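Local coordinates for protein acetate kinase (Entamoeba histolytica, PDB 4H0O) that probably interconverts acetate and acetyl phosphate by phosphoryl transfer, as a magnesium- and pyrophosphate-dependent acetate kinase, at residues B[185-193]-B[386-397]. Sequence-based numbering, arbitrary orientation.
Sequences GLSYEYVIN and APNDEELVILQK
Ser187 OG is held by two side chains. Asn388 ND2 donates to it at 3.0 Å. The oxygen lies 22° out of the amide plane. His210 of strand 205-211 is its second hydrogen-bond partner. Further along the helix the Tyr190 ring lies between the two segments. Val393 CG2 lies over one ring face, 4.1 Å from the centroid, in a CH-pi contact. Pro387 O and Gln396 CB sit at the ring edge, with Pro387 O 3.3 Å from Tyr190 CE2. The Tyr190 chi1 of 176° sets CG anti to the backbone N and carries the ring across to Leu392, whose CB and CD1 touch the hydroxyl. The enzyme has the two-domain ASKHA architecture with ribonuclease H-like folds. Here segment 386-389 leaves strand 382-385 of one sheet, and helix 390-397 packs by Leu392 against strand 26-31 of the other. The helix axes cross at 77°, 9.4 Å apart. Asp389 OD2 caps helix 390-397 by accepting from Leu392 N at 3.2 Å. Val393 CG1 packs on Leu186 CB at 3.5 Å. Leu186 also lies close to Asp154, the predicted proton donor or acceptor, and to Arg97, a predicted substrate-binding residue.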
ATOM      1  N   GLY B 185      15.315   5.080  10.347  1.00 30.16           N
ATOM      2  CA  GLY B 185      16.118   6.083   9.667  1.00 33.73           C
ATOM      3  C   GLY B 185      17.606   5.955   9.937  1.00 36.95           C
ATOM      4  O   GLY B 185      18.426   6.132   9.033  1.00 39.36           O
ATOM      5  N   LEU B 186      17.949   5.637  11.180  1.00 32.32           N
ATOM      6  CA  LEU B 186      19.342   5.493  11.590  1.00 34.90           C
ATOM      7  C   LEU B 186      20.006   4.293  10.915  1.00 32.64           C
ATOM      8  O   LEU B 186      21.167   4.359  10.507  1.00 30.37           O
ATOM      9  CB  LEU B 186      19.426   5.371  13.113  1.00 24.19           C
ATOM     10  CG  LEU B 186      18.985   6.606  13.901  1.00 34.80           C
ATOM     11  CD1 LEU B 186      18.887   6.303  15.391  1.00 30.19           C
ATOM     12  CD2 LEU B 186      19.949   7.752  13.654  1.00 30.28           C
ATOM     13  N   SER B 187      19.260   3.199  10.803  1.00 30.40           N
ATOM     14  CA  SER B 187      19.725   2.009  10.098  1.00 33.16           C
ATOM     15  C   SER B 187      20.022   2.325   8.625  1.00 33.64           C
ATOM     16  O   SER B 187      21.066   1.942   8.090  1.00 29.25           O
ATOM     17  CB  SER B 187      18.670   0.904  10.213  1.00 34.37           C
ATOM     18  OG  SER B 187      18.999  -0.225   9.430  1.00 32.33           O
ATOM     19  N   TYR B 188      19.105   3.044   7.985  1.00 30.35           N
ATOM     20  CA  TYR B 188      19.256   3.419   6.582  1.00 26.40           C
ATOM     21  C   TYR B 188      20.483   4.297   6.324  1.00 30.39           C
ATOM     22  O   TYR B 188      21.277   4.002   5.431  1.00 29.16           O
ATOM     23  CB  TYR B 188      17.984   4.109   6.071  1.00 24.33           C
ATOM     24  CG  TYR B 188      16.818   3.164   5.889  1.00 28.68           C
ATOM     25  CD1 TYR B 188      16.985   1.952   5.236  1.00 22.46           C
ATOM     26  CD2 TYR B 188      15.555   3.479   6.374  1.00 25.06           C
ATOM     27  CE1 TYR B 188      15.934   1.083   5.065  1.00 25.01           C
ATOM     28  CE2 TYR B 188      14.492   2.612   6.204  1.00 27.78           C
ATOM     29  CZ  TYR B 188      14.694   1.413   5.550  1.00 32.47           C
ATOM     30  OH  TYR B 188      13.655   0.529   5.375  1.00 27.49           O
ATOM     31  N   GLU B 189      20.643   5.372   7.095  1.00 33.55           N
ATOM     32  CA  GLU B 189      21.774   6.272   6.864  1.00 39.65           C
ATOM     33  C   GLU B 189      23.107   5.643   7.263  1.00 35.22           C
ATOM     34  O   GLU B 189      24.160   6.032   6.756  1.00 36.98           O
ATOM     35  CB  GLU B 189      21.572   7.651   7.512  1.00 40.74           C
ATOM     36  CG  GLU B 189      21.202   7.646   8.980  1.00 51.85           C
ATOM     37  CD  GLU B 189      20.805   9.031   9.474  1.00 58.92           C
ATOM     38  OE1 GLU B 189      21.506  10.009   9.130  1.00 46.15           O
ATOM     39  OE2 GLU B 189      19.791   9.140  10.199  1.00 48.02           O
ATOM     40  N   TYR B 190      23.061   4.653   8.150  1.00 35.69           N
ATOM     41  CA  TYR B 190      24.265   3.897   8.474  1.00 33.61           C
ATOM     42  C   TYR B 190      24.671   3.018   7.297  1.00 31.81           C
ATOM     43  O   TYR B 190      25.846   2.966   6.925  1.00 31.21           O
ATOM     44  CB  TYR B 190      24.064   3.026   9.714  1.00 31.51           C
ATOM     45  CG  TYR B 190      25.265   2.151  10.014  1.00 31.75           C
ATOM     46  CD1 TYR B 190      26.360   2.658  10.698  1.00 33.57           C
ATOM     47  CD2 TYR B 190      25.304   0.820   9.609  1.00 29.66           C
ATOM     48  CE1 TYR B 190      27.463   1.866  10.974  1.00 29.99           C
ATOM     49  CE2 TYR B 190      26.405   0.023   9.876  1.00 39.72           C
ATOM     50  CZ  TYR B 190      27.480   0.553  10.561  1.00 35.49           C
ATOM     51  OH  TYR B 190      28.574  -0.230  10.836  1.00 42.82           O
ATOM     52  N   VAL B 191      23.697   2.311   6.730  1.00 29.30           N
ATOM     53  CA  VAL B 191      23.945   1.427   5.595  1.00 29.50           C
ATOM     54  C   VAL B 191      24.431   2.216   4.381  1.00 28.73           C
ATOM     55  O   VAL B 191      25.423   1.849   3.752  1.00 28.96           O
ATOM     56  CB  VAL B 191      22.691   0.605   5.234  1.00 30.32           C
ATOM     57  CG1 VAL B 191      22.867  -0.076   3.888  1.00 22.53           C
ATOM     58  CG2 VAL B 191      22.405  -0.428   6.315  1.00 30.03           C
ATOM     59  N   ILE B 192      23.731   3.304   4.067  1.00 33.74           N
ATOM     60  CA  ILE B 192      24.137   4.202   2.987  1.00 28.89           C
ATOM     61  C   ILE B 192      25.576   4.689   3.171  1.00 31.93           C
ATOM     62  O   ILE B 192      26.373   4.680   2.229  1.00 33.02           O
ATOM     63  CB  ILE B 192      23.192   5.417   2.878  1.00 31.69           C
ATOM     64  CG1 ILE B 192      21.819   4.974   2.379  1.00 37.30           C
ATOM     65  CG2 ILE B 192      23.764   6.470   1.939  1.00 28.32           C
ATOM     66  CD1 ILE B 192      21.884   4.151   1.102  1.00 42.71           C
ATOM     67  N   ASN B 193      25.910   5.101   4.388  1.00 30.55           N
ATOM     68  CA  ASN B 193      27.250   5.600   4.666  1.00 36.82           C
ATOM     69  C   ASN B 193      28.318   4.521   4.502  1.00 34.32           C
ATOM     70  O   ASN B 193      29.425   4.797   4.042  1.00 35.57           O
ATOM     71  CB  ASN B 193      27.323   6.220   6.062  1.00 35.83           C
ATOM     72  CG  ASN B 193      28.672   6.850   6.344  1.00 40.14           C
ATOM     73  OD1 ASN B 193      28.931   7.993   5.959  1.00 41.19           O
ATOM     74  ND2 ASN B 193      29.545   6.106   7.015  1.00 33.32           N
ATOM     75  N   ALA B 386      23.936  -5.714   3.805  1.00 32.68           N
ATOM     76  CA  ALA B 386      24.754  -4.739   4.517  1.00 33.21           C
ATOM     77  C   ALA B 386      24.419  -4.720   6.006  1.00 27.90           C
ATOM     78  O   ALA B 386      23.271  -4.480   6.384  1.00 32.98           O
ATOM     79  CB  ALA B 386      24.587  -3.356   3.909  1.00 32.40           C
ATOM     80  N   PRO B 387      25.429  -4.983   6.852  1.00 33.22           N
ATOM     81  CA  PRO B 387      25.302  -5.023   8.316  1.00 35.45           C
ATOM     82  C   PRO B 387      24.816  -3.700   8.908  1.00 33.95           C
ATOM     83  O   PRO B 387      25.177  -2.635   8.403  1.00 35.08           O
ATOM     84  CB  PRO B 387      26.736  -5.292   8.782  1.00 32.20           C
ATOM     85  CG  PRO B 387      27.389  -5.977   7.631  1.00 32.80           C
ATOM     86  CD  PRO B 387      26.777  -5.376   6.400  1.00 29.15           C
ATOM     87  N   ASN B 388      24.019  -3.775   9.971  1.00 34.69           N
ATOM     88  CA  ASN B 388      23.504  -2.584  10.640  1.00 35.19           C
ATOM     89  C   ASN B 388      23.410  -2.766  12.156  1.00 34.04           C
ATOM     90  O   ASN B 388      22.378  -2.461  12.758  1.00 33.91           O
ATOM     91  CB  ASN B 388      22.127  -2.200  10.083  1.00 31.23           C
ATOM     92  CG  ASN B 388      21.071  -3.260  10.354  1.00 30.41           C
ATOM     93  OD1 ASN B 388      21.369  -4.456  10.378  1.00 35.41           O
ATOM     94  ND2 ASN B 388      19.832  -2.823  10.572  1.00 30.33           N
ATOM     95  N   ASP B 389      24.484  -3.263  12.764  1.00 34.05           N
ATOM     96  CA  ASP B 389      24.527  -3.470  14.212  1.00 41.03           C
ATOM     97  C   ASP B 389      24.109  -2.212  14.971  1.00 34.46           C
ATOM     98  O   ASP B 389      24.651  -1.127  14.740  1.00 40.26           O
ATOM     99  CB  ASP B 389      25.923  -3.920  14.657  1.00 44.06           C
ATOM    100  CG  ASP B 389      26.098  -3.880  16.168  1.00 51.14           C
ATOM    101  OD1 ASP B 389      25.758  -4.877  16.839  1.00 63.13           O
ATOM    102  OD2 ASP B 389      26.584  -2.851  16.685  1.00 59.37           O
ATOM    103  N   GLU B 390      23.138  -2.375  15.868  1.00 35.11           N
ATOM    104  CA  GLU B 390      22.523  -1.268  16.599  1.00 44.26           C
ATOM    105  C   GLU B 390      23.499  -0.257  17.201  1.00 38.11           C
ATOM    106  O   GLU B 390      23.288   0.952  17.093  1.00 42.15           O
ATOM    107  CB  GLU B 390      21.626  -1.808  17.715  1.00 49.20           C
ATOM    108  CG  GLU B 390      20.399  -2.563  17.243  1.00 61.20           C
ATOM    109  CD  GLU B 390      19.424  -2.838  18.373  1.00 71.40           C
ATOM    110  OE1 GLU B 390      18.459  -2.059  18.529  1.00 67.95           O
ATOM    111  OE2 GLU B 390      19.627  -3.828  19.109  1.00 67.33           O
ATOM    112  N   GLU B 391      24.556  -0.746  17.843  1.00 36.61           N
ATOM    113  CA  GLU B 391      25.487   0.140  18.540  1.00 41.14           C
ATOM    114  C   GLU B 391      26.348   0.952  17.582  1.00 37.81           C
ATOM    115  O   GLU B 391      26.535   2.153  17.780  1.00 31.80           O
ATOM    116  CB  GLU B 391      26.364  -0.639  19.521  1.00 42.38           C
ATOM    117  CG  GLU B 391      25.648  -1.022  20.803  1.00 50.30           C
ATOM    118  CD  GLU B 391      24.559  -2.049  20.579  1.00 61.75           C
ATOM    119  OE1 GLU B 391      24.732  -2.922  19.700  1.00 55.60           O
ATOM    120  OE2 GLU B 391      23.525  -1.976  21.275  1.00 70.74           O
ATOM    121  N   LEU B 392      26.865   0.295  16.545  1.00 35.26           N
ATOM    122  CA  LEU B 392      27.667   0.973  15.531  1.00 40.67           C
ATOM    123  C   LEU B 392      26.846   2.064  14.847  1.00 32.03           C
ATOM    124  O   LEU B 392      27.378   3.113  14.480  1.00 36.68           O
ATOM    125  CB  LEU B 392      28.187  -0.023  14.493  1.00 36.54           C
ATOM    126  CG  LEU B 392      29.051  -1.171  15.016  1.00 43.93           C
ATOM    127  CD1 LEU B 392      29.547  -2.047  13.873  1.00 38.83           C
ATOM    128  CD2 LEU B 392      30.221  -0.638  15.822  1.00 43.20           C
ATOM    129  N   VAL B 393      25.548   1.811  14.692  1.00 31.71           N
ATOM    130  CA  VAL B 393      24.630   2.768  14.074  1.00 36.81           C
ATOM    131  C   VAL B 393      24.547   4.072  14.870  1.00 33.79           C
ATOM    132  O   VAL B 393      24.603   5.163  14.299  1.00 39.03           O
ATOM    133  CB  VAL B 393      23.221   2.162  13.907  1.00 40.25           C
ATOM    134  CG1 VAL B 393      22.213   3.234  13.557  1.00 31.56           C
ATOM    135  CG2 VAL B 393      23.231   1.084  12.835  1.00 34.19           C
ATOM    136  N   ILE B 394      24.418   3.953  16.188  1.00 38.37           N
ATOM    137  CA  ILE B 394      24.383   5.124  17.062  1.00 34.53           C
ATOM    138  C   ILE B 394      25.769   5.760  17.154  1.00 39.86           C
ATOM    139  O   ILE B 394      25.899   6.988  17.197  1.00 41.53           O
ATOM    140  CB  ILE B 394      23.880   4.764  18.476  1.00 38.94           C
ATOM    141  CG1 ILE B 394      22.495   4.120  18.399  1.00 33.61           C
ATOM    142  CG2 ILE B 394      23.845   5.996  19.371  1.00 29.99           C
ATOM    143  CD1 ILE B 394      21.991   3.597  19.728  1.00 40.71           C
ATOM    144  N   LEU B 395      26.800   4.918  17.183  1.00 34.36           N
ATOM    145  CA  LEU B 395      28.180   5.389  17.221  1.00 36.86           C
ATOM    146  C   LEU B 395      28.518   6.189  15.965  1.00 42.19           C
ATOM    147  O   LEU B 395      29.178   7.227  16.038  1.00 37.35           O
ATOM    148  CB  LEU B 395      29.146   4.211  17.368  1.00 30.53           C
ATOM    149  CG  LEU B 395      30.625   4.592  17.487  1.00 43.93           C
ATOM    150  CD1 LEU B 395      30.857   5.416  18.743  1.00 44.38           C
ATOM    151  CD2 LEU B 395      31.522   3.363  17.477  1.00 38.22           C
ATOM    152  N   GLN B 396      28.055   5.705  14.816  1.00 40.71           N
ATOM    153  CA  GLN B 396      28.321   6.362  13.540  1.00 39.01           C
ATOM    154  C   GLN B 396      27.719   7.765  13.491  1.00 40.89           C
ATOM    155  O   GLN B 396      28.316   8.689  12.933  1.00 42.94           O
ATOM    156  CB  GLN B 396      27.784   5.516  12.383  1.00 44.41           C
ATOM    157  CG  GLN B 396      28.020   6.126  11.007  1.00 43.26           C
ATOM    158  CD  GLN B 396      29.495   6.238  10.663  1.00 47.65           C
ATOM    159  OE1 GLN B 396      30.264   5.295  10.860  1.00 52.26           O
ATOM    160  NE2 GLN B 396      29.896   7.395  10.150  1.00 52.85           N
ATOM    161  N   LYS B 397      26.538   7.915  14.082  1.00 34.99           N
ATOM    162  CA  LYS B 397      25.873   9.210  14.156  1.00 40.91           C
ATOM    163  C   LYS B 397      26.729  10.173  14.977  1.00 40.43           C
ATOM    164  O   LYS B 397      26.748  11.381  14.722  1.00 42.41           O
ATOM    165  CB  LYS B 397      24.479   9.061  14.778  1.00 41.31           C
ATOM    166  CG  LYS B 397      23.469  10.113  14.317  1.00 47.89           C
ATOM    167  CD  LYS B 397      23.266  10.034  12.802  1.00 58.46           C
ATOM    168  CE  LYS B 397      22.815  11.361  12.208  1.00 47.96           C
ATOM    169  NZ  LYS B 397      23.480  12.515  12.872  1.00 74.07           N
TER
HETATM  170  O   HOH W   1      23.813   6.347  11.497  1.00 42.37           O
HETATM  171  O   HOH W   2      27.473  -3.406  11.318  1.00 46.09           O